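Side-chain contacts in ribonucleotide monophosphatase NagD (Escherichia coli, PDB 2C4N), which probably removes phosphate from a broad range of nucleotides and some other phosphate esters, as a magnesium-dependent phosphatase of the haloacid dehalogenase superfamily: residues A[46-49]-A[50-53]; A[121-124]-A[125-128]; A[181-184]-A[185-189]. All blocks are in the same frame, centred on the assembly; numbering follows the deposited sequence.

Contact 1 (A[46-49]-A[50-53]); sequences SQTG and QDLA
With chi1 of 62°, Thr48 holds OG1 between its own backbone N and carbonyl carbon, and Asp51 answers with CG beside its backbone N and opposite the carbonyl carbon; the two torsions turn each side chain back onto the other's main chain. Thr48 OG1 accepts from Asp51 N at 3.0 Å. In return Asp51 OD2 takes the hydrogen of Thr48 N at 3.0 Å, in a bond that is almost straight (174°) although it meets the oxygen on the anti side and 34° out of the carboxylate plane. These reciprocal bonds are the evidence for a capping box, with Thr48 as the N-cap of helix 49-58. Two i to i+4 backbone bonds begin the helix proper: Leu52 N to Thr48 O, 3.0 Å, and Ala53 N to Gly49 O. At the N-terminal end of the helix the Asp51 carboxylate is probably stabilised by the helix dipole. Beside the box, Gln47 lays CB against Asp51 CB and Leu52 CG, both 3.8 Å away, while OE1 reaches Leu52 CD2 at 3.1 Å, a close approach of oxygen to methyl. The same OE1 receives a weak hydrogen bond from Arg55, which probably orients Asp11, the likely catalytic acid, for proton transfer. Leu52 continues inward onto Phe68 and Thr70 of strand 68-70, and its side chain lies about 4 Å from that of Thr42, a probable substrate-binding residue.

Contact 2 (A[121-124]-A[125-128]); sequences SYNW and DMMH
Met127 lies obliquely across the hydroxyl end of Tyr122, with CG and CE each 3.4 Å from Tyr122 OH. The Met127 chain runs extended to SD and then bends, which brings CE to 4.0 Å from Tyr122 CE2. Met126 stretches back along the loop, its SD 3.8 Å from Tyr122 CA. Asn123 is the N-cap of helix 124-135: chi1 of 61° swings its amide over the first turn, and OD1 accepts from Met126 N at 2.9 Å, the C=O...N angle of 173° placing the donor nearly in line with the carbonyl. A leucine here would keep bulk but lose this acceptor, and would probably leave Met126 N without its capping partner and the helix start less firmly held. Trp124 and His128, one turn apart, incline their rings at 44° with centroids 5.4 Å apart. Tyr153 of a second subunit meets the His128 ring edge-to-face, while Tyr122 packs on Met127 of that subunit and Met127 on its Tyr122. The asparagine oxygen supplies the polar cap, thioether and aromatic groups pack around it, and the subunit contact is mixed: backbone bonds and weak Trp124 NE1 bonds beside apolar packing.

Contact 3 (A[181-184]-A[185-189]); sequences IIRA and ALNKM
Arg183 O is met by both the backbone and the side chain of Asn187: Asn187 N donates to it at 2.9 Å with an N-H...O angle of 162°, and Asn187 CG comes within 3.2 Å. The amide folds back because Asn187 CG stands beside its own backbone N (chi1 -56°), yet ND2 has too poor an angle to bond to that carbonyl. The neighbouring bonds have the same i to i+4 spacing: Ala185 N to Ile181 O, Leu186 N to Ile182 O at 2.9 Å, and Lys188 N to Ala184 O. This regular set identifies an alpha-helical segment of helix 180-189.

The distinctive side-chain contact is between Arg183 and Leu186. Arg183 bends at chi2 (-59°) and chi3, which returns its guanidinium toward the following turn. Leu186 CD1 then sits over the centre of one guanidinium face, 3.5 Å from Arg183 CZ, so a methyl covers the flat group and leaves its N-H edges to polar partners. At that edge Asn187 OD1 lies near the guanidinium plane but 4.2 Å from Arg183 NH1, too far for a hydrogen bond. A third subunit adds Glu194, whose OE2 makes a long, weak ion pair with NH1, and its own Arg183, which comes close with like charge.

Leu186 CG also presses on Ile182 O at 3.2 Å, and Ala185 CB rests 3.5 Å from the same oxygen. The small Ala185 and the branched Ile182 turn toward the main parallel sheet of the HAD core: both touch Ile7 of strand 5-9, and Ile182 also meets Ile198 of strand 196-200, where Leu186 packs on Thr196. Ile181 reaches Leu41 of strand 38-42, and Lys188 lies on Val39 of that strand while its NZ bonds to Ser66 O.

Contacts 1 and 2 each start a helix after a strand and share the N-cap device: contact 1 uses a reciprocal Thr-Asp pair, contact 2 a single asparagine oxygen flanked by methionines and aromatics. Both are partly buried, with exposed residues at their helix starts, whereas contact 3 lies within a helix, is buried, and depends on aliphatic groups and an arginine face. Contacts 1 and 3 both flank the main six-stranded parallel sheet and have side chains near probable substrate-binding residues. Contact 2 belongs to the four-stranded sheet's region, away from the substrate and metal sites, its centre about 32 Å from that of contact 3. Contacts 2 and 3 meet different subunits; contact 1 meets none.

Contact 1 (A[46-49]-A[50-53])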
loop_
_atom_site.group_PDB
_atom_site.type_symbol
_atom_site.label_atom_id
_atom_site.label_comp_id
_atom_site.label_asym_id
_atom_site.label_seq_id
_atom_site.Cartn_x
_atom_site.Cartn_y
_atom_site.Cartn_z
ATOM N N SER A 46 -15.946 -20.553 -9.898
ATOM C CA SER A 46 -16.812 -21.588 -9.331
ATOM C C SER A 46 -17.665 -22.437 -10.275
ATOM O O SER A 46 -17.950 -23.597 -9.965
ATOM C CB SER A 46 -17.735 -20.967 -8.279
ATOM O OG SER A 46 -17.000 -20.339 -7.238
ATOM N N GLN A 47 -18.064 -21.895 -11.420
ATOM C CA GLN A 47 -18.937 -22.662 -12.300
ATOM C C GLN A 47 -18.280 -23.311 -13.506
ATOM O O GLN A 47 -17.328 -22.780 -14.063
ATOM C CB GLN A 47 -20.090 -21.770 -12.763
ATOM C CG GLN A 47 -20.922 -21.200 -11.621
ATOM C CD GLN A 47 -22.135 -20.408 -12.089
ATOM O OE1 GLN A 47 -22.015 -19.282 -12.569
ATOM N NE2 GLN A 47 -23.318 -21.003 -11.949
ATOM N N THR A 48 -18.799 -24.471 -13.904
ATOM C CA THR A 48 -18.292 -25.177 -15.077
ATOM C C THR A 48 -19.059 -24.596 -16.257
ATOM O O THR A 48 -20.039 -23.873 -16.066
ATOM C CB THR A 48 -18.616 -26.685 -15.024
ATOM O OG1 THR A 48 -20.041 -26.854 -15.007
ATOM C CG2 THR A 48 -18.021 -27.328 -13.779
ATOM N N GLY A 49 -18.626 -24.917 -17.469
ATOM C CA GLY A 49 -19.322 -24.417 -18.636
ATOM C C GLY A 49 -20.775 -24.871 -18.619
ATOM O O GLY A 49 -21.678 -24.101 -18.949
ATOM N N GLN A 50 -21.017 -26.097 -18.184
ATOM C CA GLN A 50 -22.372 -26.618 -18.154
ATOM C C GLN A 50 -23.199 -25.912 -17.118
ATOM O O GLN A 50 -24.345 -25.643 -17.345
ATOM C CB GLN A 50 -22.390 -28.134 -17.960
ATOM C CG GLN A 50 -23.733 -28.813 -18.192
ATOM C CD GLN A 50 -24.241 -28.680 -19.634
ATOM O OE1 GLN A 50 -23.772 -29.367 -20.531
ATOM N NE2 GLN A 50 -25.197 -27.796 -19.838
ATOM N N ASP A 51 -22.601 -25.604 -15.984
ATOM C CA ASP A 51 -23.316 -24.885 -14.927
ATOM C C ASP A 51 -23.780 -23.546 -15.478
ATOM O O ASP A 51 -24.913 -23.123 -15.260
ATOM C CB ASP A 51 -22.417 -24.600 -13.716
ATOM C CG ASP A 51 -22.061 -25.842 -12.924
ATOM O OD1 ASP A 51 -22.866 -26.798 -12.896
ATOM O OD2 ASP A 51 -20.972 -25.846 -12.305
ATOM N N LEU A 52 -22.879 -22.869 -16.184
ATOM C CA LEU A 52 -23.185 -21.567 -16.756
ATOM C C LEU A 52 -24.261 -21.664 -17.822
ATOM O O LEU A 52 -25.148 -20.818 -17.883
ATOM C CB LEU A 52 -21.916 -20.936 -17.330
ATOM C CG LEU A 52 -20.968 -20.407 -16.245
ATOM C CD1 LEU A 52 -19.599 -20.122 -16.838
ATOM C CD2 LEU A 52 -21.570 -19.154 -15.622
ATOM N N ALA A 53 -24.192 -22.696 -18.657
ATOM C CA ALA A 53 -25.198 -22.876 -19.700
ATOM C C ALA A 53 -26.564 -23.124 -19.053
ATOM O O ALA A 53 -27.582 -22.621 -19.528
ATOM C CB ALA A 53 -24.817 -24.045 -20.611
#

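Contact 2 (A[121-124]-A[125-128])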
loop_
_atom_site.group_PDB
_atom_site.type_symbol
_atom_site.label_atom_id
_atom_site.label_comp_id
_atom_site.label_asym_id
_atom_site.label_seq_id
_atom_site.Cartn_x
_atom_site.Cartn_y
_atom_site.Cartn_z
ATOM N N SER A 121 -14.626 -23.555 2.169
ATOM C CA SER A 121 -13.999 -24.396 3.181
ATOM C C SER A 121 -12.664 -23.799 3.604
ATOM O O SER A 121 -11.954 -24.372 4.429
ATOM C CB SER A 121 -13.775 -25.812 2.647
ATOM O OG SER A 121 -15.006 -26.507 2.532
ATOM N N TYR A 122 -12.326 -22.650 3.027
ATOM C CA TYR A 122 -11.074 -21.962 3.345
ATOM C C TYR A 122 -10.927 -21.849 4.859
ATOM O O TYR A 122 -11.867 -21.447 5.551
ATOM C CB TYR A 122 -11.079 -20.555 2.744
ATOM C CG TYR A 122 -9.796 -19.768 2.944
ATOM C CD1 TYR A 122 -8.627 -20.119 2.276
ATOM C CD2 TYR A 122 -9.768 -18.639 3.762
ATOM C CE1 TYR A 122 -7.454 -19.361 2.413
ATOM C CE2 TYR A 122 -8.605 -17.876 3.905
ATOM C CZ TYR A 122 -7.456 -18.242 3.227
ATOM O OH TYR A 122 -6.312 -17.488 3.361
ATOM N N ASN A 123 -9.751 -22.198 5.375
ATOM C CA ASN A 123 -9.519 -22.114 6.810
ATOM C C ASN A 123 -8.068 -21.832 7.169
ATOM O O ASN A 123 -7.204 -21.706 6.299
ATOM C CB ASN A 123 -9.985 -23.405 7.509
ATOM C CG ASN A 123 -9.245 -24.638 7.024
ATOM O OD1 ASN A 123 -8.125 -24.552 6.528
ATOM N ND2 ASN A 123 -9.871 -25.799 7.182
ATOM N N TRP A 124 -7.825 -21.734 8.470
ATOM C CA TRP A 124 -6.510 -21.469 9.039
ATOM C C TRP A 124 -5.440 -22.413 8.487
ATOM O O TRP A 124 -4.333 -21.991 8.156
ATOM C CB TRP A 124 -6.602 -21.618 10.561
ATOM C CG TRP A 124 -5.444 -21.065 11.331
ATOM C CD1 TRP A 124 -5.343 -19.819 11.880
ATOM C CD2 TRP A 124 -4.239 -21.757 11.683
ATOM N NE1 TRP A 124 -4.153 -19.694 12.555
ATOM C CE2 TRP A 124 -3.452 -20.867 12.444
ATOM C CE3 TRP A 124 -3.745 -23.040 11.420
ATOM C CZ2 TRP A 124 -2.199 -21.226 12.960
ATOM C CZ3 TRP A 124 -2.497 -23.398 11.931
ATOM C CH2 TRP A 124 -1.738 -22.491 12.688
ATOM N N ASP A 125 -5.774 -23.695 8.394
ATOM C CA ASP A 125 -4.825 -24.682 7.884
ATOM C C ASP A 125 -4.410 -24.424 6.437
ATOM O O ASP A 125 -3.233 -24.522 6.100
ATOM C CB ASP A 125 -5.402 -26.094 8.020
ATOM C CG ASP A 125 -5.544 -26.525 9.467
ATOM O OD1 ASP A 125 -4.528 -26.505 10.196
ATOM O OD2 ASP A 125 -6.668 -26.889 9.874
ATOM N N MET A 126 -5.372 -24.100 5.585
ATOM C CA MET A 126 -5.081 -23.818 4.182
ATOM C C MET A 126 -4.222 -22.569 4.052
ATOM O O MET A 126 -3.269 -22.538 3.282
ATOM C CB MET A 126 -6.378 -23.625 3.396
ATOM C CG MET A 126 -7.186 -24.893 3.190
ATOM S SD MET A 126 -8.590 -24.581 2.111
ATOM C CE MET A 126 -9.765 -25.795 2.708
ATOM N N MET A 127 -4.568 -21.532 4.809
ATOM C CA MET A 127 -3.802 -20.289 4.763
ATOM C C MET A 127 -2.368 -20.576 5.191
ATOM O O MET A 127 -1.415 -20.090 4.586
ATOM C CB MET A 127 -4.415 -19.245 5.702
ATOM C CG MET A 127 -3.796 -17.864 5.565
ATOM S SD MET A 127 -4.241 -16.703 6.873
ATOM C CE MET A 127 -6.005 -16.591 6.673
ATOM N N HIS A 128 -2.233 -21.378 6.243
ATOM C CA HIS A 128 -0.932 -21.753 6.782
ATOM C C HIS A 128 -0.082 -22.482 5.744
ATOM O O HIS A 128 1.040 -22.077 5.453
ATOM C CB HIS A 128 -1.123 -22.646 8.015
ATOM C CG HIS A 128 0.150 -23.227 8.549
ATOM N ND1 HIS A 128 0.216 -24.492 9.093
ATOM C CD2 HIS A 128 1.400 -22.717 8.630
ATOM C CE1 HIS A 128 1.455 -24.736 9.484
ATOM N NE2 HIS A 128 2.192 -23.675 9.214
#

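Contact 3 (A[181-184]-A[185-189])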
loop_
_atom_site.group_PDB
_atom_site.type_symbol
_atom_site.label_atom_id
_atom_site.label_comp_id
_atom_site.label_asym_id
_atom_site.label_seq_id
_atom_site.Cartn_x
_atom_site.Cartn_y
_atom_site.Cartn_z
ATOM N N ILE A 181 -5.580 -13.029 -19.702
ATOM C CA ILE A 181 -6.809 -13.790 -19.891
ATOM C C ILE A 181 -7.505 -13.427 -21.201
ATOM O O ILE A 181 -8.216 -14.245 -21.775
ATOM C CB ILE A 181 -7.787 -13.618 -18.706
ATOM C CG1 ILE A 181 -8.883 -14.687 -18.797
ATOM C CG2 ILE A 181 -8.402 -12.228 -18.721
ATOM C CD1 ILE A 181 -9.718 -14.822 -17.552
ATOM N N ILE A 182 -7.296 -12.202 -21.675
ATOM C CA ILE A 182 -7.883 -11.773 -22.940
ATOM C C ILE A 182 -7.136 -12.514 -24.053
ATOM O O ILE A 182 -7.733 -12.954 -25.037
ATOM C CB ILE A 182 -7.740 -10.241 -23.139
ATOM C CG1 ILE A 182 -8.446 -9.490 -22.000
ATOM C CG2 ILE A 182 -8.321 -9.831 -24.483
ATOM C CD1 ILE A 182 -9.916 -9.853 -21.825
ATOM N N ARG A 183 -5.823 -12.651 -23.885
ATOM C CA ARG A 183 -4.999 -13.371 -24.852
ATOM C C ARG A 183 -5.470 -14.820 -24.911
ATOM O O ARG A 183 -5.599 -15.400 -25.992
ATOM C CB ARG A 183 -3.522 -13.325 -24.439
ATOM C CG ARG A 183 -2.687 -12.353 -25.258
ATOM C CD ARG A 183 -2.741 -12.735 -26.728
ATOM N NE ARG A 183 -2.757 -11.565 -27.600
ATOM C CZ ARG A 183 -3.042 -11.610 -28.896
ATOM N NH1 ARG A 183 -3.333 -12.766 -29.470
ATOM N NH2 ARG A 183 -3.043 -10.497 -29.611
ATOM N N ALA A 184 -5.728 -15.395 -23.742
ATOM C CA ALA A 184 -6.195 -16.775 -23.647
ATOM C C ALA A 184 -7.540 -16.926 -24.348
ATOM O O ALA A 184 -7.794 -17.921 -25.020
ATOM C CB ALA A 184 -6.317 -17.182 -22.181
ATOM N N ALA A 185 -8.403 -15.930 -24.185
ATOM C CA ALA A 185 -9.719 -15.954 -24.812
ATOM C C ALA A 185 -9.582 -15.882 -26.330
ATOM O O ALA A 185 -10.296 -16.576 -27.060
ATOM C CB ALA A 185 -10.570 -14.793 -24.294
ATOM N N LEU A 186 -8.665 -15.039 -26.804
ATOM C CA LEU A 186 -8.417 -14.904 -28.239
ATOM C C LEU A 186 -7.913 -16.230 -28.798
ATOM O O LEU A 186 -8.339 -16.668 -29.862
ATOM C CB LEU A 186 -7.377 -13.808 -28.516
ATOM C CG LEU A 186 -7.760 -12.351 -28.229
ATOM C CD1 LEU A 186 -6.537 -11.461 -28.417
ATOM C CD2 LEU A 186 -8.879 -11.912 -29.153
ATOM N N ASN A 187 -6.994 -16.866 -28.111
ATOM C CA ASN A 187 -6.470 -18.135 -28.551
ATOM C C ASN A 187 -7.586 -19.163 -28.623
ATOM O O ASN A 187 -7.578 -20.000 -29.449
ATOM C CB ASN A 187 -5.284 -18.665 -27.696
ATOM C CG ASN A 187 -4.073 -17.683 -27.599
ATOM O OD1 ASN A 187 -3.949 -16.755 -28.366
ATOM N ND2 ASN A 187 -3.225 -17.895 -26.615
ATOM N N LYS A 188 -8.531 -19.084 -27.713
ATOM C CA LYS A 188 -9.668 -20.002 -27.704
ATOM C C LYS A 188 -10.485 -19.838 -28.983
ATOM O O LYS A 188 -11.058 -20.798 -29.488
ATOM C CB LYS A 188 -10.546 -19.744 -26.467
ATOM C CG LYS A 188 -11.860 -20.528 -26.420
ATOM C CD LYS A 188 -12.576 -20.300 -25.079
ATOM C CE LYS A 188 -14.033 -20.781 -25.081
ATOM N NZ LYS A 188 -14.182 -22.255 -25.181
ATOM N N MET A 189 -10.528 -18.617 -29.507
ATOM C CA MET A 189 -11.266 -18.341 -30.736
ATOM C C MET A 189 -10.339 -18.328 -31.948
ATOM O O MET A 189 -10.799 -18.151 -33.078
ATOM C CB MET A 189 -11.968 -16.980 -30.664
ATOM C CG MET A 189 -12.980 -16.824 -29.547
ATOM S SD MET A 189 -13.799 -15.213 -29.628
ATOM C CE MET A 189 -12.534 -14.135 -28.909
#